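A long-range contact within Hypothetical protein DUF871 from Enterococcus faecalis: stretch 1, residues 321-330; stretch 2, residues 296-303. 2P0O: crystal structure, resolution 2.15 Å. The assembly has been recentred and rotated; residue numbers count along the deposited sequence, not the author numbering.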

# COMPACT_ATOMS: atom_id res chain seq x y z
N VAL A 321 -4.71 -23.89 2.52
CA VAL A 321 -5.11 -22.85 3.43
C VAL A 321 -6.53 -22.49 3.01
O VAL A 321 -6.78 -22.20 1.82
CB VAL A 321 -4.19 -21.61 3.30
CG1 VAL A 321 -4.54 -20.53 4.34
CG2 VAL A 321 -2.69 -22.02 3.42
N THR A 322 -7.45 -22.48 3.98
CA THR A 322 -8.84 -22.11 3.71
C THR A 322 -9.08 -20.63 3.46
O THR A 322 -8.55 -19.77 4.18
CB THR A 322 -9.84 -22.68 4.76
OG1 THR A 322 -9.62 -22.14 6.07
CG2 THR A 322 -9.73 -24.22 4.82
N LEU A 323 -9.87 -20.35 2.41
CA LEU A 323 -10.19 -18.98 2.04
C LEU A 323 -11.55 -18.58 2.61
O LEU A 323 -11.88 -17.40 2.66
CB LEU A 323 -10.18 -18.82 0.52
CG LEU A 323 -8.77 -18.95 -0.12
CD1 LEU A 323 -8.85 -18.84 -1.65
CD2 LEU A 323 -7.81 -17.90 0.45
N VAL A 324 -12.31 -19.59 3.05
CA VAL A 324 -13.64 -19.45 3.62
C VAL A 324 -13.73 -20.43 4.82
O VAL A 324 -12.89 -21.30 4.96
CB VAL A 324 -14.74 -19.79 2.55
CG1 VAL A 324 -14.60 -18.91 1.30
CG2 VAL A 324 -14.67 -21.27 2.11
N ASP A 325 -14.76 -20.30 5.66
CA ASP A 325 -15.00 -21.25 6.75
C ASP A 325 -15.44 -22.59 6.17
O ASP A 325 -16.47 -22.68 5.49
CB ASP A 325 -16.09 -20.73 7.69
CG ASP A 325 -15.64 -19.53 8.52
OD1 ASP A 325 -14.45 -19.12 8.43
OD2 ASP A 325 -16.49 -18.99 9.27
N LEU A 326 -14.65 -23.62 6.45
CA LEU A 326 -14.99 -24.98 6.05
C LEU A 326 -15.25 -25.86 7.28
O LEU A 326 -14.67 -25.66 8.35
CB LEU A 326 -13.92 -25.58 5.13
CG LEU A 326 -13.92 -25.06 3.68
CD1 LEU A 326 -12.80 -25.68 2.84
CD2 LEU A 326 -15.25 -25.39 3.01
N PRO A 327 -16.16 -26.83 7.13
CA PRO A 327 -16.44 -27.66 8.29
C PRO A 327 -15.33 -28.72 8.53
O PRO A 327 -14.48 -28.95 7.66
CB PRO A 327 -17.78 -28.28 7.93
CG PRO A 327 -17.74 -28.40 6.39
CD PRO A 327 -16.96 -27.21 5.94
N LYS A 328 -15.34 -29.31 9.73
CA LYS A 328 -14.54 -30.49 10.11
C LYS A 328 -14.58 -31.59 9.04
O LYS A 328 -15.65 -31.90 8.52
CB LYS A 328 -15.16 -31.05 11.39
CG LYS A 328 -14.41 -32.18 12.06
CD LYS A 328 -15.31 -33.35 12.44
CE LYS A 328 -16.29 -33.00 13.56
NZ LYS A 328 -15.59 -32.77 14.86
N ASP A 329 -13.43 -32.20 8.76
CA ASP A 329 -13.33 -33.35 7.84
C ASP A 329 -12.31 -34.35 8.44
O ASP A 329 -11.14 -34.00 8.61
CB ASP A 329 -12.91 -32.85 6.44
CG ASP A 329 -12.95 -33.94 5.36
OD1 ASP A 329 -12.52 -35.08 5.61
OD2 ASP A 329 -13.36 -33.64 4.21
N GLU A 330 -12.75 -35.57 8.74
CA GLU A 330 -11.88 -36.61 9.36
C GLU A 330 -10.60 -36.87 8.56
O GLU A 330 -9.59 -37.31 9.11
CB GLU A 330 -12.63 -37.96 9.56
CG GLU A 330 -13.23 -38.55 8.22
CD GLU A 330 -13.33 -40.09 8.15
OE1 GLU A 330 -13.25 -40.77 9.23
OE2 GLU A 330 -13.51 -40.62 7.01
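Stretch 2, residues 296-303: QTEARPVG

The most unusual feature of this contact is the way the guanidinium of Arg-300 grips a backbone carbonyl of stretch 1. Two of its nitrogens donate to the same acceptor, Pro-327 O: Arg-300 NE at 2.8 Å and Arg-300 NH2 at 2.6 Å. The oxygen sits at the edge of the guanidinium, near its plane, where the N-H groups can reach it. Leu-326 CB lies over one face and Asp-329 CB over the opposite face. Their closest approaches are to Arg-300 NH2, at 3.8 Å from Leu-326 CB and 3.7 Å from Asp-329 CB. The Asp-329 carboxylate does not form a salt bridge here. Asp-329 OD2 is 4.4 Å from Arg-300 NH2 and well out of the guanidinium plane, so only the charges are near each other.

Stretch 2 runs antiparallel to stretch 1. It has no regular helix or strand, but much of its backbone is extended. Stretch 1 starts as the end of a strand, at Val-321 and Thr-322, and continues as loop or turn. The CA atoms pair in descending order along stretch 2: Thr-322 CA to Gly-303 CA is 5.1 Å, Asp-325 CA to Pro-301 CA is 4.1 Å, Lys-328 CA to Ala-299 CA is 4.0 Å, and Glu-330 CA to Thr-297 CA is 5.4 Å.

The one beta bridge joins Leu-326 and Arg-300. Arg-300 N donates to Leu-326 O at 2.8 Å, and Leu-326 N donates to Arg-300 O at 3.0 Å. The second bond is almost straight, at 175°. The pair thus meets through both backbones, while the arginine side chain extends the contact to Pro-327.

Beyond this bridge the Asp-325 side chain takes over. Its CA-to-CB bond points sideways, but the carboxylate end comes nearer stretch 2. Asp-325 OD1 accepts from Val-302 N at 2.8 Å. Pro-301, just before it, has no amide hydrogen to give.

At the strand end, Gly-303 N donates to Thr-322 O at 2.9 Å, with a weak second bond to Thr-322 OG1 at 3.3 Å. The Thr-322 side chain points toward stretch 2, and its OG1 lies 2.8 Å from Pro-301 O and 3.2 Å from Arg-300 O. Gly-303 has phi/psi of 103/-8°. A CB at these angles would be jammed against the carbonyl oxygen of Val-302, so the backbone itself calls for glycine. Nearby, Val-302 CG2 packs 3.4 Å from Leu-323 O.

At the other end no direct hydrogen bond joins the stretches. Thr-297 points toward stretch 1, with its CB 3.3 Å from Asp-329 O and its CG2 3.3 Å from Glu-330 O. Lys-328 CG comes within 2.9 Å of Thr-297 O, a tight contact. Water 2 lies between the backbones: it accepts from Asp-329 N at 2.9 Å and sits 2.8 Å from Glu-298 O. Gln-296 makes no contact with stretch 1.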

# COMPACT_ATOMS: atom_id res chain seq x y z
N GLN A 296 -5.23 -34.05 14.48
CA GLN A 296 -6.44 -33.31 14.80
C GLN A 296 -7.16 -32.97 13.51
O GLN A 296 -6.54 -32.49 12.55
CB GLN A 296 -6.09 -32.00 15.51
CG GLN A 296 -5.82 -32.18 16.99
CD GLN A 296 -5.32 -30.92 17.67
OE1 GLN A 296 -5.59 -29.80 17.22
NE2 GLN A 296 -4.57 -31.10 18.75
N THR A 297 -8.47 -33.19 13.48
CA THR A 297 -9.27 -32.87 12.31
C THR A 297 -10.45 -32.01 12.76
O THR A 297 -11.58 -32.49 12.82
CB THR A 297 -9.77 -34.15 11.59
OG1 THR A 297 -10.64 -34.88 12.46
CG2 THR A 297 -8.60 -35.05 11.24
N GLU A 298 -10.18 -30.75 13.08
CA GLU A 298 -11.19 -29.83 13.60
C GLU A 298 -11.80 -28.95 12.51
O GLU A 298 -11.38 -29.01 11.35
CB GLU A 298 -10.59 -28.98 14.71
CG GLU A 298 -9.96 -29.81 15.78
CD GLU A 298 -11.01 -30.47 16.67
OE1 GLU A 298 -11.42 -29.81 17.65
OE2 GLU A 298 -11.41 -31.63 16.40
N ALA A 299 -12.79 -28.14 12.87
CA ALA A 299 -13.36 -27.16 11.94
C ALA A 299 -12.24 -26.33 11.27
O ALA A 299 -11.14 -26.18 11.83
CB ALA A 299 -14.33 -26.25 12.68
N ARG A 300 -12.49 -25.79 10.08
CA ARG A 300 -11.44 -25.08 9.36
C ARG A 300 -11.82 -23.62 9.04
O ARG A 300 -12.06 -23.29 7.85
CB ARG A 300 -11.07 -25.85 8.09
CG ARG A 300 -10.54 -27.26 8.38
CD ARG A 300 -10.49 -28.12 7.14
NE ARG A 300 -11.83 -28.57 6.75
CZ ARG A 300 -12.18 -28.92 5.51
NH1 ARG A 300 -11.29 -28.85 4.51
NH2 ARG A 300 -13.42 -29.33 5.28
N PRO A 301 -11.92 -22.76 10.07
CA PRO A 301 -12.29 -21.37 9.76
C PRO A 301 -11.29 -20.70 8.83
O PRO A 301 -10.16 -21.22 8.65
CB PRO A 301 -12.38 -20.68 11.15
CG PRO A 301 -11.56 -21.55 12.07
CD PRO A 301 -11.75 -22.97 11.52
N VAL A 302 -11.70 -19.61 8.20
CA VAL A 302 -10.84 -18.91 7.25
C VAL A 302 -9.41 -18.76 7.80
O VAL A 302 -9.20 -18.31 8.91
CB VAL A 302 -11.47 -17.54 6.75
CG1 VAL A 302 -11.82 -16.61 7.92
CG2 VAL A 302 -10.52 -16.85 5.77
N GLY A 303 -8.45 -19.20 7.01
CA GLY A 303 -7.03 -19.05 7.37
C GLY A 303 -6.41 -20.33 7.88
O GLY A 303 -5.21 -20.39 8.06
O HOH W 1 -12.55 -34.39 15.13
O HOH W 2 -10.90 -30.87 9.28